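Local coordinates for protein enoyl-CoA hydratase (Mycobacterium tuberculosis, PDB 4JJT) that probably acts as a lyase of the crotonase family, adding water across the double bond of enoyl-CoA thioesters, at residues I11-E15 and R16-L20; A225-Q228 and F229-S232. One frame throughout, in Å; residues are numbered along the deposited sequence.

Contact 1: residues I11-E15 and R16-L20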
ATOM      1  N   ILE A  11     -34.056  20.464   5.325  1.00 41.98           N
ATOM      2  CA  ILE A  11     -32.863  20.947   6.009  1.00 39.84           C
ATOM      3  C   ILE A  11     -33.215  21.610   7.338  1.00 43.50           C
ATOM      4  O   ILE A  11     -33.846  22.664   7.370  1.00 41.40           O
ATOM      5  CB  ILE A  11     -32.072  21.931   5.129  1.00 40.20           C
ATOM      6  CG1 ILE A  11     -31.599  21.233   3.850  1.00 40.12           C
ATOM      7  CG2 ILE A  11     -30.895  22.499   5.897  1.00 41.05           C
ATOM      8  CD1 ILE A  11     -30.917  22.148   2.866  1.00 37.56           C
ATOM      9  N   ASP A  12     -32.804  20.980   8.434  1.00 48.60           N
ATOM     10  CA  ASP A  12     -33.129  21.460   9.773  1.00 52.07           C
ATOM     11  C   ASP A  12     -31.874  21.739  10.591  1.00 45.49           C
ATOM     12  O   ASP A  12     -30.870  21.043  10.461  1.00 43.53           O
ATOM     13  CB  ASP A  12     -34.009  20.439  10.498  1.00 67.44           C
ATOM     14  CG  ASP A  12     -34.005  20.627  12.001  1.00 86.97           C
ATOM     15  OD1 ASP A  12     -34.779  21.470  12.503  1.00 95.87           O
ATOM     16  OD2 ASP A  12     -33.223  19.930  12.687  1.00 92.92           O
ATOM     17  N   THR A  13     -31.940  22.763  11.435  1.00 44.86           N
ATOM     18  CA  THR A  13     -30.845  23.081  12.345  1.00 44.49           C
ATOM     19  C   THR A  13     -31.348  23.211  13.781  1.00 49.72           C
ATOM     20  O   THR A  13     -32.284  23.961  14.059  1.00 53.87           O
ATOM     21  CB  THR A  13     -30.119  24.375  11.933  1.00 47.31           C
ATOM     22  OG1 THR A  13     -29.655  24.256  10.582  1.00 49.40           O
ATOM     23  CG2 THR A  13     -28.936  24.635  12.850  1.00 43.76           C
ATOM     24  N   ASP A  14     -30.718  22.477  14.690  1.00 49.64           N
ATOM     25  CA  ASP A  14     -31.143  22.452  16.083  1.00 50.09           C
ATOM     26  C   ASP A  14     -29.995  22.031  16.991  1.00 46.16           C
ATOM     27  O   ASP A  14     -29.504  20.906  16.894  1.00 44.58           O
ATOM     28  CB  ASP A  14     -32.332  21.501  16.251  1.00 60.11           C
ATOM     29  CG  ASP A  14     -32.854  21.468  17.673  1.00 75.94           C
ATOM     30  OD1 ASP A  14     -33.505  22.451  18.089  1.00 83.76           O
ATOM     31  OD2 ASP A  14     -32.624  20.459  18.375  1.00 79.56           O
ATOM     32  N   GLU A  15     -29.581  22.940  17.871  1.00 48.56           N
ATOM     33  CA  GLU A  15     -28.485  22.695  18.806  1.00 50.04           C
ATOM     34  C   GLU A  15     -27.208  22.272  18.093  1.00 48.79           C
ATOM     35  O   GLU A  15     -26.612  21.247  18.425  1.00 44.04           O
ATOM     36  CB  GLU A  15     -28.879  21.652  19.856  1.00 49.20           C
ATOM     37  CG  GLU A  15     -29.957  22.108  20.819  1.00 60.04           C
ATOM     38  CD  GLU A  15     -29.439  23.075  21.864  1.00 72.60           C
ATOM     39  OE1 GLU A  15     -30.265  23.760  22.505  1.00 75.98           O
ATOM     40  OE2 GLU A  15     -28.204  23.147  22.050  1.00 76.16           O
ATOM     41  N   ARG A  16     -26.811  23.065  17.102  1.00 48.48           N
ATOM     42  CA  ARG A  16     -25.577  22.844  16.349  1.00 44.17           C
ATOM     43  C   ARG A  16     -25.560  21.514  15.600  1.00 39.85           C
ATOM     44  O   ARG A  16     -24.497  20.992  15.265  1.00 42.22           O
ATOM     45  CB  ARG A  16     -24.352  22.966  17.261  1.00 42.29           C
ATOM     46  CG  ARG A  16     -24.314  24.249  18.075  1.00 46.42           C
ATOM     47  CD  ARG A  16     -23.053  24.345  18.911  1.00 51.80           C
ATOM     48  NE  ARG A  16     -21.856  24.364  18.077  1.00 58.26           N
ATOM     49  CZ  ARG A  16     -21.376  25.453  17.486  1.00 60.79           C
ATOM     50  NH1 ARG A  16     -21.995  26.617  17.636  1.00 62.05           N
ATOM     51  NH2 ARG A  16     -20.282  25.378  16.744  1.00 59.59           N
ATOM     52  N   VAL A  17     -26.745  20.975  15.335  1.00 41.75           N
ATOM     53  CA  VAL A  17     -26.871  19.734  14.580  1.00 32.93           C
ATOM     54  C   VAL A  17     -27.694  19.965  13.318  1.00 31.50           C
ATOM     55  O   VAL A  17     -28.835  20.421  13.384  1.00 51.11           O
ATOM     56  CB  VAL A  17     -27.530  18.619  15.414  1.00 49.67           C
ATOM     57  CG1 VAL A  17     -27.759  17.380  14.558  1.00 30.68           C
ATOM     58  CG2 VAL A  17     -26.677  18.291  16.630  1.00 35.16           C
ATOM     59  N   ARG A  18     -27.100  19.649  12.173  1.00 30.38           N
ATOM     60  CA  ARG A  18     -27.757  19.809  10.883  1.00 30.64           C
ATOM     61  C   ARG A  18     -28.334  18.487  10.379  1.00 29.94           C
ATOM     62  O   ARG A  18     -27.594  17.544  10.093  1.00 26.99           O
ATOM     63  CB  ARG A  18     -26.764  20.378   9.864  1.00 27.32           C
ATOM     64  CG  ARG A  18     -27.241  20.354   8.422  1.00 29.06           C
ATOM     65  CD  ARG A  18     -28.347  21.359   8.184  1.00 30.72           C
ATOM     66  NE  ARG A  18     -28.049  22.658   8.781  1.00 38.32           N
ATOM     67  CZ  ARG A  18     -27.278  23.585   8.223  1.00 38.65           C
ATOM     68  NH1 ARG A  18     -26.705  23.359   7.048  1.00 40.55           N
ATOM     69  NH2 ARG A  18     -27.073  24.735   8.845  1.00 38.14           N
ATOM     70  N   THR A  19     -29.655  18.421  10.273  1.00 32.57           N
ATOM     71  CA  THR A  19     -30.311  17.208   9.801  1.00 32.43           C
ATOM     72  C   THR A  19     -30.684  17.336   8.331  1.00 27.89           C
ATOM     73  O   THR A  19     -31.308  18.314   7.924  1.00 29.61           O
ATOM     74  CB  THR A  19     -31.574  16.889  10.619  1.00 39.94           C
ATOM     75  OG1 THR A  19     -31.263  16.936  12.017  1.00 43.64           O
ATOM     76  CG2 THR A  19     -32.098  15.504  10.265  1.00 40.50           C
ATOM     77  N   LEU A  20     -30.281  16.348   7.537  1.00 29.07           N
ATOM     78  CA  LEU A  20     -30.627  16.303   6.121  1.00 29.51           C
ATOM     79  C   LEU A  20     -31.562  15.133   5.847  1.00 28.34           C
ATOM     80  O   LEU A  20     -31.198  13.978   6.050  1.00 25.96           O
ATOM     81  CB  LEU A  20     -29.373  16.173   5.256  1.00 26.00           C
ATOM     82  CG  LEU A  20     -28.282  17.227   5.435  1.00 31.32           C
ATOM     83  CD1 LEU A  20     -27.140  16.970   4.461  1.00 34.17           C
ATOM     84  CD2 LEU A  20     -28.843  18.628   5.256  1.00 27.89           C
TER
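Asp12 and Thr19 pair across a beta hairpin, strands 9-14 and 17-22, at one margin of the mixed sheet of this crotonase-like fold. Glu15 and Arg16 make its two-residue turn, both with positive phi, close to type I'. Backbone bonds come first. Asp12 N reaches Thr19 O at 3.1 Å, nearly straight at 171°, and Thr19 N returns to Asp12 O at 2.9 Å. Next to the turn Asp14 N gives to Val17 O, while Val17 N approaches Asp14 O from well above its carbonyl plane, a poorer geometry. Between these pairs, CA-H...O contacts run from Arg18 CA to Asp12 O and from Thr13 CA to Val17 O.

The side-chain hydrogen bonds across the strands lie on the face carrying Ile11, Thr13, Arg18 and Leu20. Arg18 bends at chi2 and chi3, folding its guanidinium back across the neighbouring strand. Thr13 OG1, set beside its own backbone N (chi1 -56°), accepts from Arg18 NE at 2.9 Å, 22° off the guanidinium plane; NH2 adds a weak bond to the same oxygen. A weak, long ion pair with Asp49 is a further partner of NH2. Arg16 NE forms a salt bridge with Asp53.

Apolar contact adds to this face: Ile11 CG2 rests on the Arg18 methylene CD at 3.6 Å, and Leu20, alongside Ile11, carries the hydrophobic surface on to Ala42 and Leu43 of helix 33-48. On the other face Val17 and Thr19 touch Ile56 of strand 54-59. There Asp12 and Thr19 point the same way side by side, with Asp12 OD2 stopping 3.6 Å from Thr19 OG1.

Contact 2: residues A225-Q228 and F229-S232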
ATOM      1  N   ALA A 225     -12.697  -0.779 -13.119  1.00 31.29           N
ATOM      2  CA  ALA A 225     -13.555  -1.917 -13.418  1.00 28.05           C
ATOM      3  C   ALA A 225     -14.917  -1.455 -13.919  1.00 30.43           C
ATOM      4  O   ALA A 225     -15.510  -2.079 -14.799  1.00 32.24           O
ATOM      5  CB  ALA A 225     -13.711  -2.795 -12.193  1.00 25.30           C
ATOM      6  N   ALA A 226     -15.405  -0.354 -13.358  1.00 33.90           N
ATOM      7  CA  ALA A 226     -16.684   0.213 -13.772  1.00 26.42           C
ATOM      8  C   ALA A 226     -16.586   0.820 -15.168  1.00 31.88           C
ATOM      9  O   ALA A 226     -17.453   0.601 -16.011  1.00 35.27           O
ATOM     10  CB  ALA A 226     -17.148   1.254 -12.767  1.00 25.41           C
ATOM     11  N   LYS A 227     -15.521   1.579 -15.400  1.00 31.13           N
ATOM     12  CA  LYS A 227     -15.267   2.183 -16.702  1.00 35.57           C
ATOM     13  C   LYS A 227     -15.090   1.111 -17.772  1.00 37.64           C
ATOM     14  O   LYS A 227     -15.550   1.263 -18.902  1.00 39.55           O
ATOM     15  CB  LYS A 227     -14.012   3.058 -16.635  1.00 42.91           C
ATOM     16  CG  LYS A 227     -13.604   3.663 -17.966  1.00 53.20           C
ATOM     17  CD  LYS A 227     -14.615   4.687 -18.436  1.00 66.66           C
ATOM     18  CE  LYS A 227     -14.678   5.862 -17.478  1.00 74.80           C
ATOM     19  NZ  LYS A 227     -15.697   6.867 -17.890  1.00 79.76           N
ATOM     20  N   GLN A 228     -14.418   0.025 -17.401  1.00 35.92           N
ATOM     21  CA  GLN A 228     -14.136  -1.067 -18.323  1.00 37.91           C
ATOM     22  C   GLN A 228     -15.403  -1.854 -18.642  1.00 36.77           C
ATOM     23  O   GLN A 228     -15.541  -2.417 -19.726  1.00 39.35           O
ATOM     24  CB  GLN A 228     -13.079  -1.998 -17.728  1.00 48.80           C
ATOM     25  CG  GLN A 228     -12.397  -2.889 -18.745  1.00 61.56           C
ATOM     26  CD  GLN A 228     -11.412  -3.851 -18.109  1.00 70.47           C
ATOM     27  OE1 GLN A 228     -11.607  -4.306 -16.981  1.00 71.04           O
ATOM     28  NE2 GLN A 228     -10.344  -4.165 -18.832  1.00 73.07           N
ATOM     29  N   PHE A 229     -16.330  -1.889 -17.690  1.00 37.65           N
ATOM     30  CA  PHE A 229     -17.570  -2.634 -17.872  1.00 36.54           C
ATOM     31  C   PHE A 229     -18.548  -1.877 -18.757  1.00 40.91           C
ATOM     32  O   PHE A 229     -19.225  -2.469 -19.598  1.00 34.60           O
ATOM     33  CB  PHE A 229     -18.214  -2.959 -16.526  1.00 36.35           C
ATOM     34  CG  PHE A 229     -19.491  -3.743 -16.641  1.00 37.67           C
ATOM     35  CD1 PHE A 229     -19.459  -5.093 -16.927  1.00 37.76           C
ATOM     36  CD2 PHE A 229     -20.717  -3.133 -16.452  1.00 39.55           C
ATOM     37  CE1 PHE A 229     -20.625  -5.819 -17.030  1.00 40.20           C
ATOM     38  CE2 PHE A 229     -21.886  -3.854 -16.554  1.00 42.35           C
ATOM     39  CZ  PHE A 229     -21.838  -5.198 -16.843  1.00 43.94           C
ATOM     40  N   ARG A 230     -18.620  -0.566 -18.562  1.00 41.58           N
ATOM     41  CA  ARG A 230     -19.481   0.286 -19.373  1.00 43.88           C
ATOM     42  C   ARG A 230     -19.019   0.298 -20.822  1.00 47.65           C
ATOM     43  O   ARG A 230     -19.833   0.362 -21.742  1.00 54.46           O
ATOM     44  CB  ARG A 230     -19.495   1.713 -18.822  1.00 46.76           C
ATOM     45  CG  ARG A 230     -20.038   1.825 -17.412  1.00 53.05           C
ATOM     46  CD  ARG A 230     -20.063   3.268 -16.936  1.00 59.50           C
ATOM     47  NE  ARG A 230     -19.330   3.441 -15.684  1.00 63.26           N
ATOM     48  CZ  ARG A 230     -18.233   4.179 -15.557  1.00 61.63           C
ATOM     49  NH1 ARG A 230     -17.633   4.278 -14.378  1.00 58.34           N
ATOM     50  NH2 ARG A 230     -17.737   4.822 -16.607  1.00 62.38           N
ATOM     51  N   THR A 231     -17.706   0.240 -21.014  1.00 42.00           N
ATOM     52  CA  THR A 231     -17.110   0.277 -22.345  1.00 44.27           C
ATOM     53  C   THR A 231     -17.499  -0.947 -23.166  1.00 45.96           C
ATOM     54  O   THR A 231     -17.805  -0.840 -24.355  1.00 54.29           O
ATOM     55  CB  THR A 231     -15.574   0.369 -22.260  1.00 42.96           C
ATOM     56  OG1 THR A 231     -15.205   1.591 -21.607  1.00 39.54           O
ATOM     57  CG2 THR A 231     -14.954   0.341 -23.650  1.00 40.79           C
ATOM     58  N   SER A 232     -17.488  -2.109 -22.521  1.00 42.18           N
ATOM     59  CA  SER A 232     -17.897  -3.349 -23.168  1.00 49.49           C
ATOM     60  C   SER A 232     -19.391  -3.334 -23.467  1.00 57.86           C
ATOM     61  O   SER A 232     -19.820  -3.721 -24.552  1.00 59.28           O
ATOM     62  CB  SER A 232     -17.551  -4.553 -22.288  1.00 50.30           C
ATOM     63  OG  SER A 232     -16.158  -4.640 -22.062  1.00 56.62           O
TER
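Ala225 O and Phe229 N meet one turn apart in the long C-terminal helix 197-237 of this crotonase-like subunit, where i to i+4 bonding is supplemented by side chains. Phe229 N splits its hydrogen between Ala225 O and Ala226 O, both bonds weak. Its CB comes within 3.3 Å of Ala225 O, but the side chain holds CG anti to the backbone N (chi1 -179°), which carries the ring off the segment. In a second subunit, Ala202 packs against Phe229 and Ser206 against Ala225.

Arg230 follows with a regular helix bond, N to Ala226 O at 3.0 Å. Its side chain then runs back over the preceding turn: CG passes 3.2 Å from Ala226 O, and the bend at chi3 swings the guanidinium round until one face lies over that oxygen and Lys227 CA. NH1 abuts the Ala226 methyl at 3.5 Å. At the edge, in the plane of the group, Lys227 NZ stands 3.2 Å from NH2. These like charges probably repel; both side chains also touch Asp81, whose negative charge may offset part of this.

Thr231 doubles the grip on Lys227 O. Its N and OG1 reach this carbonyl from opposite faces of the plane, the hydroxyl at 2.7 Å. One turn further on, Thr235 OG1 hydrogen-bonds Thr231 O.

At Ser232 a weak bond joins N to Gln228 O, and its OG meets that same oxygen almost head-on, at 3.3 Å with a C=O...OG angle of 163°.

Both contacts lie at the surface, on opposite sides of the chain's centre, with centres about 39 Å apart and nearest atoms about 25 Å apart. They share no element: contact 1 joins two neighbouring strands of the main sheet, whereas contact 2 is internal to one helix. In the hairpin, an arginine reaches across strands to a threonine hydroxyl; in the helix, the hydroxyls bond to carbonyls one turn back and the arginine lies over the backbone. Surroundings differ too. No other protein chain of the assembly touches contact 1, whose buried residues pack within the subunit, while contact 2 meets two neighbouring subunits and so contributes to the hexamer.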